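Local coordinates for Glyco_hydro_cc domain-containing protein (Pseudomonas viridiflava, PDB 6UAV) that cleaves beta-1,3-glucans internally, as an endo-beta-1,3-glucanase of glycoside hydrolase family 128 with a TIM-barrel catalytic core, at residues A9-S14 with W28-P33; Y78-N83 with P179-E184; D155-H160 with S174-P179; Y223-G228 with S237-A242. One frame throughout, in Å; residues are numbered along the deposited sequence.

Interaction 1. Residues A9-S14 with W28-P33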
# COMPACT_ATOMS: atom_id res chain seq x y z
N ALA A 9 -1.37 -5.42 -4.21
CA ALA A 9 -2.30 -5.24 -3.08
C ALA A 9 -3.40 -6.28 -3.22
O ALA A 9 -4.24 -6.09 -4.09
CB ALA A 9 -2.85 -3.84 -3.10
N TYR A 10 -3.23 -7.44 -2.62
CA TYR A 10 -4.09 -8.61 -2.88
C TYR A 10 -3.82 -9.66 -1.82
O TYR A 10 -2.67 -9.91 -1.55
CB TYR A 10 -3.87 -9.23 -4.27
CG TYR A 10 -4.78 -10.36 -4.65
CD1 TYR A 10 -6.13 -10.13 -4.81
CD2 TYR A 10 -4.30 -11.63 -4.89
CE1 TYR A 10 -6.98 -11.16 -5.18
CE2 TYR A 10 -5.14 -12.68 -5.20
CZ TYR A 10 -6.49 -12.44 -5.36
OH TYR A 10 -7.40 -13.42 -5.73
N ASP A 11 -4.84 -10.34 -1.34
CA ASP A 11 -4.63 -11.44 -0.37
C ASP A 11 -4.23 -12.70 -1.15
O ASP A 11 -5.04 -13.64 -1.27
CB ASP A 11 -5.86 -11.62 0.51
CG ASP A 11 -5.62 -12.55 1.68
OD1 ASP A 11 -4.44 -12.72 2.08
OD2 ASP A 11 -6.62 -12.98 2.25
N VAL A 12 -2.96 -12.77 -1.54
CA VAL A 12 -2.46 -13.95 -2.30
C VAL A 12 -2.66 -15.18 -1.41
O VAL A 12 -2.18 -15.17 -0.23
CB VAL A 12 -1.00 -13.78 -2.67
CG1 VAL A 12 -0.50 -15.03 -3.35
CG2 VAL A 12 -0.78 -12.56 -3.53
N ALA A 13 -3.37 -16.19 -1.91
CA ALA A 13 -3.72 -17.42 -1.15
C ALA A 13 -3.01 -18.65 -1.75
O ALA A 13 -2.44 -19.51 -1.00
CB ALA A 13 -5.21 -17.56 -1.09
N SER A 14 -2.75 -18.63 -3.03
CA SER A 14 -2.34 -19.82 -3.78
C SER A 14 -0.86 -19.72 -4.09
O SER A 14 -0.46 -18.77 -4.72
CB SER A 14 -3.11 -19.91 -5.02
OG SER A 14 -2.64 -21.01 -5.79
N TRP A 28 4.03 -8.31 -1.53
CA TRP A 28 2.58 -8.09 -1.47
C TRP A 28 2.15 -7.79 -0.06
O TRP A 28 2.91 -7.98 0.88
CB TRP A 28 1.80 -9.31 -2.01
CG TRP A 28 1.52 -10.44 -1.05
CD1 TRP A 28 0.32 -10.67 -0.44
CD2 TRP A 28 2.39 -11.48 -0.60
NE1 TRP A 28 0.37 -11.80 0.32
CE2 TRP A 28 1.62 -12.33 0.23
CE3 TRP A 28 3.73 -11.81 -0.86
CZ2 TRP A 28 2.16 -13.46 0.84
CZ3 TRP A 28 4.23 -12.95 -0.28
CH2 TRP A 28 3.48 -13.73 0.59
N TYR A 29 0.88 -7.40 0.08
CA TYR A 29 0.31 -7.25 1.42
C TYR A 29 -1.17 -7.50 1.26
O TYR A 29 -1.62 -7.52 0.12
CB TYR A 29 0.66 -5.88 2.02
CG TYR A 29 -0.19 -4.76 1.47
CD1 TYR A 29 0.03 -4.24 0.19
CD2 TYR A 29 -1.20 -4.23 2.23
CE1 TYR A 29 -0.75 -3.21 -0.29
CE2 TYR A 29 -1.98 -3.21 1.76
CZ TYR A 29 -1.77 -2.70 0.48
OH TYR A 29 -2.53 -1.67 0.02
N ASN A 30 -1.86 -7.67 2.36
CA ASN A 30 -3.27 -8.12 2.34
C ASN A 30 -4.09 -7.35 3.35
O ASN A 30 -5.14 -7.85 3.71
CB ASN A 30 -3.40 -9.63 2.57
CG ASN A 30 -3.01 -10.03 3.98
OD1 ASN A 30 -2.59 -9.16 4.77
ND2 ASN A 30 -3.20 -11.30 4.30
N TRP A 31 -3.69 -6.13 3.69
CA TRP A 31 -4.42 -5.25 4.62
C TRP A 31 -4.52 -5.88 6.02
O TRP A 31 -5.34 -5.44 6.79
CB TRP A 31 -5.81 -4.87 4.10
CG TRP A 31 -5.73 -4.16 2.79
CD1 TRP A 31 -5.56 -2.83 2.58
CD2 TRP A 31 -5.86 -4.75 1.48
NE1 TRP A 31 -5.55 -2.54 1.25
CE2 TRP A 31 -5.71 -3.69 0.54
CE3 TRP A 31 -6.09 -6.05 1.02
CZ2 TRP A 31 -5.81 -3.92 -0.85
CZ3 TRP A 31 -6.21 -6.26 -0.34
CH2 TRP A 31 -6.04 -5.22 -1.24
N SER A 32 -3.70 -6.87 6.36
CA SER A 32 -3.87 -7.61 7.63
C SER A 32 -2.52 -7.93 8.20
O SER A 32 -1.49 -7.78 7.52
CB SER A 32 -4.69 -8.87 7.42
OG SER A 32 -3.81 -9.90 7.15
N PRO A 33 -2.45 -8.32 9.49
CA PRO A 33 -1.13 -8.52 10.08
C PRO A 33 -0.37 -9.79 9.66
O PRO A 33 0.81 -9.91 9.98
CB PRO A 33 -1.43 -8.61 11.57
CG PRO A 33 -2.84 -8.15 11.75
CD PRO A 33 -3.57 -8.43 10.44
O HOH W 1 -1.81 -13.38 1.62
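The first two strands of the parallel beta barrel, 6-9 and 27-29, meet here at their C-terminal ends, where both chains run out into loops. Ala9 and Tyr29 form a parallel bridge, and Tyr10 N donates to Tyr29 O at 3.2 Å, nearly along the C=O axis. Ala9 CB touches two aromatic side chains, 3.6 Å from Tyr29 CE1 and 3.7 Å from Trp31 CZ2; the polar atoms of these side chains bond onward, Tyr29 OH to Thr183 O and Trp31 NE1 to Glu184 OE2. Beyond the strand an inverse gamma turn centred on Asp11 swings the chain round. With CG anti to the backbone N (chi1 -169°), the Asp11 carboxylate lies alongside Asn30, whose ND2 reaches OD1 from above the carboxylate plane at 2.9 Å. Val12 crosses Trp28, setting CG2 over the face of the five-membered ring, 4.0 Å from its centroid. At the edge of that indole, in plane, a water accepts from Trp28 NE1 and donates to Asp11 OD1 and to Val12 O (2.6 Å), so OD1 is gripped twice. Such loops at the C-terminal ends of the strands are where TIM-barrel enzymes build their active-site face.

Interaction 2. Residues Y78-N83 with P179-E184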
# COMPACT_ATOMS: atom_id res chain seq x y z
N TYR A 78 9.42 -3.54 7.65
CA TYR A 78 8.39 -2.49 7.43
C TYR A 78 7.06 -2.98 7.96
O TYR A 78 6.80 -4.18 7.89
CB TYR A 78 8.29 -2.17 5.93
CG TYR A 78 9.56 -1.55 5.44
CD1 TYR A 78 9.83 -0.21 5.65
CD2 TYR A 78 10.48 -2.30 4.78
CE1 TYR A 78 11.03 0.36 5.25
CE2 TYR A 78 11.69 -1.75 4.37
CZ TYR A 78 11.95 -0.42 4.59
OH TYR A 78 13.14 0.13 4.17
N LEU A 79 6.30 -2.05 8.50
CA LEU A 79 4.93 -2.28 8.97
C LEU A 79 4.04 -1.21 8.36
O LEU A 79 4.24 -0.03 8.65
CB LEU A 79 4.91 -2.24 10.49
CG LEU A 79 3.54 -2.47 11.12
CD1 LEU A 79 3.04 -3.90 10.83
CD2 LEU A 79 3.56 -2.17 12.63
N LEU A 80 3.05 -1.62 7.58
CA LEU A 80 2.08 -0.69 7.02
C LEU A 80 1.09 -0.38 8.12
O LEU A 80 0.69 -1.32 8.86
CB LEU A 80 1.37 -1.36 5.86
CG LEU A 80 2.27 -1.68 4.67
CD1 LEU A 80 1.52 -2.61 3.71
CD2 LEU A 80 2.72 -0.41 3.97
N VAL A 81 0.72 0.88 8.24
CA VAL A 81 -0.24 1.27 9.30
C VAL A 81 -1.32 2.19 8.76
O VAL A 81 -1.01 3.13 7.99
CB VAL A 81 0.51 1.85 10.51
CG1 VAL A 81 1.46 0.87 11.16
CG2 VAL A 81 1.25 3.15 10.19
N ILE A 82 -2.53 1.96 9.25
CA ILE A 82 -3.73 2.82 9.12
C ILE A 82 -4.19 2.96 7.66
O ILE A 82 -3.69 3.83 6.93
CB ILE A 82 -3.56 4.19 9.82
CG1 ILE A 82 -2.99 4.02 11.25
CG2 ILE A 82 -4.96 4.82 9.81
CD1 ILE A 82 -3.17 5.16 12.21
N ASN A 83 -5.18 2.15 7.31
CA ASN A 83 -5.69 2.12 5.89
C ASN A 83 -6.74 3.19 5.64
O ASN A 83 -7.90 2.95 5.97
CB ASN A 83 -6.27 0.76 5.55
CG ASN A 83 -6.43 0.64 4.05
OD1 ASN A 83 -5.45 0.53 3.33
ND2 ASN A 83 -7.67 0.66 3.58
N PRO A 179 9.41 10.24 2.28
CA PRO A 179 9.23 9.36 1.13
C PRO A 179 7.97 8.51 1.30
O PRO A 179 7.28 8.55 2.32
CB PRO A 179 10.51 8.53 1.12
CG PRO A 179 10.81 8.42 2.58
CD PRO A 179 10.51 9.80 3.15
N PHE A 180 7.59 7.84 0.20
CA PHE A 180 6.26 7.21 0.06
C PHE A 180 6.39 5.73 -0.26
O PHE A 180 7.35 5.33 -0.97
CB PHE A 180 5.47 7.81 -1.10
CG PHE A 180 5.32 9.30 -0.97
CD1 PHE A 180 4.33 9.81 -0.17
CD2 PHE A 180 6.07 10.16 -1.76
CE1 PHE A 180 4.15 11.18 -0.06
CE2 PHE A 180 5.86 11.53 -1.68
CZ PHE A 180 4.90 12.03 -0.82
N TRP A 181 5.36 5.00 0.12
CA TRP A 181 4.94 3.77 -0.57
C TRP A 181 3.56 4.06 -1.16
O TRP A 181 2.64 4.53 -0.42
CB TRP A 181 4.85 2.60 0.42
CG TRP A 181 6.13 2.10 1.02
CD1 TRP A 181 7.28 2.74 1.38
CD2 TRP A 181 6.31 0.72 1.42
NE1 TRP A 181 8.16 1.87 1.98
CE2 TRP A 181 7.58 0.62 2.02
CE3 TRP A 181 5.53 -0.42 1.27
CZ2 TRP A 181 8.08 -0.59 2.50
CZ3 TRP A 181 6.01 -1.61 1.76
CH2 TRP A 181 7.27 -1.68 2.39
N VAL A 182 3.36 3.76 -2.44
CA VAL A 182 2.03 3.97 -3.05
C VAL A 182 1.37 2.59 -3.05
O VAL A 182 1.64 1.80 -3.97
CB VAL A 182 2.17 4.58 -4.45
CG1 VAL A 182 0.83 4.61 -5.15
CG2 VAL A 182 2.81 5.98 -4.43
N THR A 183 0.54 2.29 -2.04
CA THR A 183 0.23 0.88 -1.71
C THR A 183 -1.06 0.41 -2.36
O THR A 183 -1.43 -0.75 -2.20
CB THR A 183 0.25 0.69 -0.19
OG1 THR A 183 -0.65 1.65 0.37
CG2 THR A 183 1.64 0.88 0.36
N GLU A 184 -1.75 1.29 -3.06
CA GLU A 184 -2.85 0.94 -3.97
C GLU A 184 -2.82 1.97 -5.10
O GLU A 184 -2.84 3.21 -4.85
CB GLU A 184 -4.27 1.01 -3.39
CG GLU A 184 -4.48 0.13 -2.18
CD GLU A 184 -5.85 0.20 -1.57
OE1 GLU A 184 -6.82 0.70 -2.22
OE2 GLU A 184 -5.98 -0.22 -0.37
O HOH W 2 -8.14 0.42 0.80
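Tyr78 and Trp181 both set CG anti to their carbonyl carbon, beside the backbone N (chi1 -65° and -67°), and so bring their rings together inside the TIM barrel, toward the end where its strands begin. Their strands, 78-81 and 180-183, are the fourth and seventh of the barrel; they do not pair but face one another across its interior, axes 10.7 Å apart at closest approach. Trp181 CZ2 comes down over one face of the Tyr78 ring, 3.4 Å from CG, while the two planes stand oblique, 56° apart. One layer on, Leu80 CD2 meets the same six-membered ring across from CZ2, at CE3 (3.9 Å), and Thr183 CG2 tip to tip (4.0 Å), leaving Thr183 OG1 to His160. The apolar filling ends where the strands give way to loops, with Asn83 and Glu184 at the C-terminal mouth. In clan GH-A barrels the catalytic glutamates lie at the C-terminal ends of strands four and seven, and the place of Glu184 is consistent with such a role. Tyr162 OH binds its OE1, which would help fix the carboxylate's rotation. One water completes the link, accepting from Asn83 ND2 at 2.8 Å and donating to Glu184 OE2 at 2.5 Å.

Interaction 3. Residues D155-H160 with S174-P179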
# COMPACT_ATOMS: atom_id res chain seq x y z
N ASP A 155 8.22 6.98 9.05
CA ASP A 155 9.39 6.60 8.23
C ASP A 155 9.03 6.83 6.75
O ASP A 155 9.89 7.42 6.01
CB ASP A 155 9.86 5.20 8.59
CG ASP A 155 10.32 5.10 10.03
OD1 ASP A 155 11.37 5.79 10.38
OD2 ASP A 155 9.56 4.45 10.84
N TYR A 156 7.83 6.44 6.35
CA TYR A 156 7.30 6.65 4.98
C TYR A 156 5.85 6.99 5.15
O TYR A 156 5.22 6.29 5.94
CB TYR A 156 7.35 5.38 4.11
CG TYR A 156 8.75 4.96 3.80
CD1 TYR A 156 9.52 4.31 4.73
CD2 TYR A 156 9.30 5.27 2.58
CE1 TYR A 156 10.84 4.00 4.44
CE2 TYR A 156 10.61 4.93 2.28
CZ TYR A 156 11.37 4.29 3.22
OH TYR A 156 12.67 4.04 2.88
N LEU A 157 5.35 7.93 4.36
CA LEU A 157 3.89 8.07 4.20
C LEU A 157 3.42 7.01 3.20
O LEU A 157 4.23 6.49 2.41
CB LEU A 157 3.54 9.46 3.71
CG LEU A 157 3.58 10.55 4.79
CD1 LEU A 157 3.44 11.92 4.13
CD2 LEU A 157 2.48 10.35 5.85
N ALA A 158 2.14 6.69 3.22
CA ALA A 158 1.58 5.76 2.21
C ALA A 158 0.47 6.51 1.50
O ALA A 158 -0.14 7.42 2.07
CB ALA A 158 1.18 4.42 2.76
N PHE A 159 0.21 6.11 0.26
CA PHE A 159 -0.79 6.80 -0.56
C PHE A 159 -1.48 5.78 -1.46
O PHE A 159 -0.85 4.83 -1.91
CB PHE A 159 -0.09 7.90 -1.35
CG PHE A 159 -1.09 8.90 -1.88
CD1 PHE A 159 -1.87 9.62 -1.00
CD2 PHE A 159 -1.28 9.11 -3.23
CE1 PHE A 159 -2.83 10.51 -1.45
CE2 PHE A 159 -2.25 10.00 -3.67
CZ PHE A 159 -3.01 10.69 -2.78
N HIS A 160 -2.77 6.00 -1.70
CA HIS A 160 -3.61 5.26 -2.64
C HIS A 160 -4.18 6.25 -3.65
O HIS A 160 -4.56 7.36 -3.26
CB HIS A 160 -4.81 4.64 -1.89
CG HIS A 160 -4.43 3.68 -0.80
ND1 HIS A 160 -5.38 3.16 0.05
CD2 HIS A 160 -3.25 3.10 -0.51
CE1 HIS A 160 -4.79 2.26 0.85
NE2 HIS A 160 -3.45 2.21 0.53
N SER A 174 4.64 15.93 -0.63
CA SER A 174 6.09 16.02 -0.32
C SER A 174 6.31 17.07 0.77
O SER A 174 7.38 17.00 1.43
CB SER A 174 6.94 16.25 -1.54
OG SER A 174 6.66 17.46 -2.20
N ARG A 175 5.32 17.98 0.99
CA ARG A 175 5.49 19.07 1.99
C ARG A 175 5.93 18.49 3.34
O ARG A 175 6.54 19.24 4.10
CB ARG A 175 4.20 19.86 2.17
CG ARG A 175 3.02 19.04 2.63
CD ARG A 175 1.69 19.67 2.30
NE ARG A 175 1.60 20.80 3.16
CZ ARG A 175 1.02 21.96 2.85
NH1 ARG A 175 0.47 22.15 1.66
NH2 ARG A 175 1.04 22.94 3.75
N TYR A 176 5.66 17.20 3.62
CA TYR A 176 6.00 16.58 4.94
C TYR A 176 7.47 16.16 4.95
O TYR A 176 7.96 15.77 6.02
CB TYR A 176 5.04 15.44 5.29
CG TYR A 176 3.62 15.94 5.40
CD1 TYR A 176 3.22 16.69 6.50
CD2 TYR A 176 2.75 15.82 4.36
CE1 TYR A 176 1.96 17.23 6.59
CE2 TYR A 176 1.47 16.33 4.43
CZ TYR A 176 1.08 17.05 5.54
OH TYR A 176 -0.16 17.62 5.59
N GLY A 177 8.14 16.16 3.80
CA GLY A 177 9.57 15.78 3.73
C GLY A 177 9.76 14.28 3.90
O GLY A 177 10.87 13.82 4.28
N LYS A 178 8.71 13.49 3.65
CA LYS A 178 8.73 12.03 3.81
C LYS A 178 8.63 11.33 2.46
O LYS A 178 7.86 11.74 1.56
CB LYS A 178 7.50 11.61 4.61
CG LYS A 178 7.43 12.14 6.02
CD LYS A 178 8.69 11.89 6.87
CE LYS A 178 8.45 12.41 8.28
NZ LYS A 178 9.45 11.88 9.22
N PRO A 179 9.41 10.24 2.28
CA PRO A 179 9.23 9.36 1.13
C PRO A 179 7.97 8.51 1.30
O PRO A 179 7.28 8.55 2.32
CB PRO A 179 10.51 8.53 1.12
CG PRO A 179 10.81 8.42 2.58
CD PRO A 179 10.51 9.80 3.15
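Pro179 and Leu157 carry this contact, with Lys178 third, where the loop after helix 166-173 comes back to strand 156-161 just before the chain enters strand 180-185. Pro179 uses both its backbone and its ring. Its carbonyl oxygen accepts from Leu157 N at 2.9 Å, nearly along the C=O axis, and also lies 3.3 Å from Tyr156 CA in a CA-H...O contact. Its CG rests against the Tyr156 side chain, 3.5 Å from CD2, the two groups crossing at about a right angle; Tyr156 in turn meets Trp181 edge-to-face inside the barrel. Leu157 has CG anti to its carbonyl carbon (chi1 -78°), which sends the branched end out on the face of the strand opposite Tyr156, toward helix 132-146. There CD1 touches Tyr176 CD2 at 4.0 Å, and CG lies 4.1 Å from Lys178 CB. The helix packs on the same group: Leu136 touches both Leu157 and Tyr176. The lysine contributes its methylene base here, then bends at chi2 (-52°). The Asp155 carboxylate is too distant to pair with its ammonium, OD1 and NZ being 6.5 Å apart, and binds Leu116 N instead. A single backbone bond starts the pairing of strands six and seven, while apolar contacts seat the returning alpha-to-beta loop, and the polar ends of Tyr176 and Lys178 are satisfied by Asp137 and the Ile154 carbonyl rather than across the contact.

Interaction 4. Residues Y223-G228 with S237-A242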
# COMPACT_ATOMS: atom_id res chain seq x y z
N TYR A 223 5.58 0.26 -4.47
CA TYR A 223 4.20 0.48 -4.91
C TYR A 223 3.52 -0.88 -5.05
O TYR A 223 4.17 -1.87 -5.24
CB TYR A 223 4.12 1.29 -6.22
CG TYR A 223 4.95 0.75 -7.36
CD1 TYR A 223 4.50 -0.30 -8.14
CD2 TYR A 223 6.20 1.24 -7.63
CE1 TYR A 223 5.20 -0.77 -9.22
CE2 TYR A 223 6.97 0.72 -8.66
CZ TYR A 223 6.49 -0.33 -9.42
OH TYR A 223 7.20 -0.90 -10.43
N ALA A 224 2.19 -0.83 -5.05
CA ALA A 224 1.41 -2.04 -5.18
C ALA A 224 0.17 -1.77 -6.01
O ALA A 224 -0.65 -0.91 -5.65
CB ALA A 224 1.03 -2.53 -3.82
N TRP A 225 0.07 -2.55 -7.07
CA TRP A 225 -1.08 -2.47 -7.99
C TRP A 225 -2.32 -3.05 -7.33
O TRP A 225 -2.27 -4.18 -6.74
CB TRP A 225 -0.75 -3.15 -9.32
CG TRP A 225 -1.85 -3.05 -10.33
CD1 TRP A 225 -2.88 -3.91 -10.55
CD2 TRP A 225 -2.05 -1.95 -11.23
NE1 TRP A 225 -3.70 -3.44 -11.54
CE2 TRP A 225 -3.19 -2.24 -12.00
CE3 TRP A 225 -1.32 -0.80 -11.49
CZ2 TRP A 225 -3.70 -1.34 -12.93
CZ3 TRP A 225 -1.77 0.05 -12.48
CH2 TRP A 225 -2.95 -0.20 -13.17
N PHE A 226 -3.46 -2.42 -7.57
CA PHE A 226 -4.78 -2.95 -7.18
C PHE A 226 -5.45 -3.49 -8.45
O PHE A 226 -5.79 -2.69 -9.31
CB PHE A 226 -5.63 -1.88 -6.50
CG PHE A 226 -6.84 -2.46 -5.86
CD1 PHE A 226 -7.97 -2.67 -6.62
CD2 PHE A 226 -6.82 -2.96 -4.56
CE1 PHE A 226 -9.08 -3.27 -6.09
CE2 PHE A 226 -7.94 -3.55 -4.01
CZ PHE A 226 -9.06 -3.68 -4.78
N THR A 227 -5.62 -4.82 -8.60
CA THR A 227 -5.36 -5.88 -7.62
C THR A 227 -5.16 -7.23 -8.33
O THR A 227 -5.06 -7.28 -9.57
CB THR A 227 -6.54 -6.02 -6.64
OG1 THR A 227 -6.31 -6.97 -5.60
CG2 THR A 227 -7.82 -6.37 -7.37
N GLY A 228 -5.08 -8.32 -7.56
CA GLY A 228 -4.90 -9.66 -8.17
C GLY A 228 -6.11 -10.02 -9.04
O GLY A 228 -6.00 -10.24 -10.23
N SER A 237 -8.66 -4.09 -14.23
CA SER A 237 -7.63 -3.90 -13.18
C SER A 237 -7.01 -5.22 -12.69
O SER A 237 -5.95 -5.16 -12.05
CB SER A 237 -8.24 -3.09 -12.03
OG SER A 237 -7.28 -2.23 -11.45
N SER A 238 -7.57 -6.37 -13.04
CA SER A 238 -7.07 -7.69 -12.54
C SER A 238 -5.74 -8.12 -13.20
O SER A 238 -5.62 -8.11 -14.45
CB SER A 238 -8.11 -8.80 -12.72
OG SER A 238 -9.28 -8.53 -11.94
N LEU A 239 -4.79 -8.58 -12.38
CA LEU A 239 -3.51 -9.15 -12.84
C LEU A 239 -3.59 -10.68 -13.03
O LEU A 239 -2.74 -11.22 -13.73
CB LEU A 239 -2.42 -8.86 -11.83
CG LEU A 239 -2.15 -7.41 -11.48
CD1 LEU A 239 -1.15 -7.37 -10.35
CD2 LEU A 239 -1.64 -6.61 -12.65
N LEU A 240 -4.61 -11.32 -12.46
CA LEU A 240 -4.75 -12.80 -12.41
C LEU A 240 -6.15 -13.20 -12.90
O LEU A 240 -7.12 -12.42 -12.74
CB LEU A 240 -4.54 -13.31 -10.98
CG LEU A 240 -3.11 -13.17 -10.46
CD1 LEU A 240 -3.07 -13.23 -8.94
CD2 LEU A 240 -2.15 -14.19 -11.11
N ASP A 241 -6.27 -14.40 -13.44
CA ASP A 241 -7.62 -14.91 -13.83
C ASP A 241 -7.78 -16.28 -13.17
O ASP A 241 -8.03 -16.31 -11.94
CB ASP A 241 -7.84 -14.88 -15.34
CG ASP A 241 -9.27 -15.20 -15.76
OD1 ASP A 241 -10.16 -15.38 -14.89
OD2 ASP A 241 -9.47 -15.33 -16.94
N ALA A 242 -7.61 -17.38 -13.92
CA ALA A 242 -7.64 -18.73 -13.32
C ALA A 242 -6.55 -18.80 -12.23
O ALA A 242 -5.55 -18.11 -12.34
CB ALA A 242 -7.41 -19.80 -14.39
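Dense polar bonding at one end of this contact gives way to an open end at the other. On the tight side, strand 220-225 runs into a loop, where the carbonyls of Phe226, Thr227 and Gly228 all accept from residues 237-240. Trp225, with CG anti to the backbone N (chi1 -177°), points its indole N-H at Ser237 O; NE1 lies 2.9 Å away, on a lone pair of the carbonyl and in the ring plane. Ser237 answers with its side chain, OG donating to Phe226 O at a short 2.6 Å while itself taking a bond from Trp188 NE1. The peptide between Phe226 and Thr227 is cis, and Thr227 CB lies over the centre of the Phe226 ring. Next along, Thr227 O accepts from Leu239 N at 3.1 Å and Gly228 O from Leu240 N at 2.8 Å, with a second, weak bond from Leu239 N to Gly228 O. Leu239 crosses the indole obliquely, CD2 3.6 Å from Trp225 CD1, and helix 248-255 packs against both through Leu249. Leu240 closes the packed zone, its CB 3.5 Å from Gly228 O. Past it the chain is exposed: Asp241 and Ala242 make no contact with 223-228, though their carbonyl oxygens are held by Arg229. A non-proline cis peptide at the end of strand eight recalls the one that follows a tryptophan in many clan GH-A glycosidases, though here Phe226 precedes it; the contact folds back the loop between that strand and the last helix of the TIM barrel.

All four contacts sit on one closed, eight-stranded parallel barrel. Interaction 1 joins strands one and two, interaction 2 spans the interior from strand four to strand seven, and interaction 3, nested within the loop that interaction 2 closes, leads from strand six into strand seven through their common Pro179. Interaction 4, last in the chain, folds the loop after strand eight. Interactions 2 and 3 have centres about 9 Å apart, 1 and 4 about 11 Å, whereas 3 and 4 lie about 24 Å apart on opposite sides of the centre. A probable hydrogen bond from Ala9 N to Trp225 O is among those that close the barrel. Interactions 1 and 2 converge on Glu184, at the likely active-site mouth.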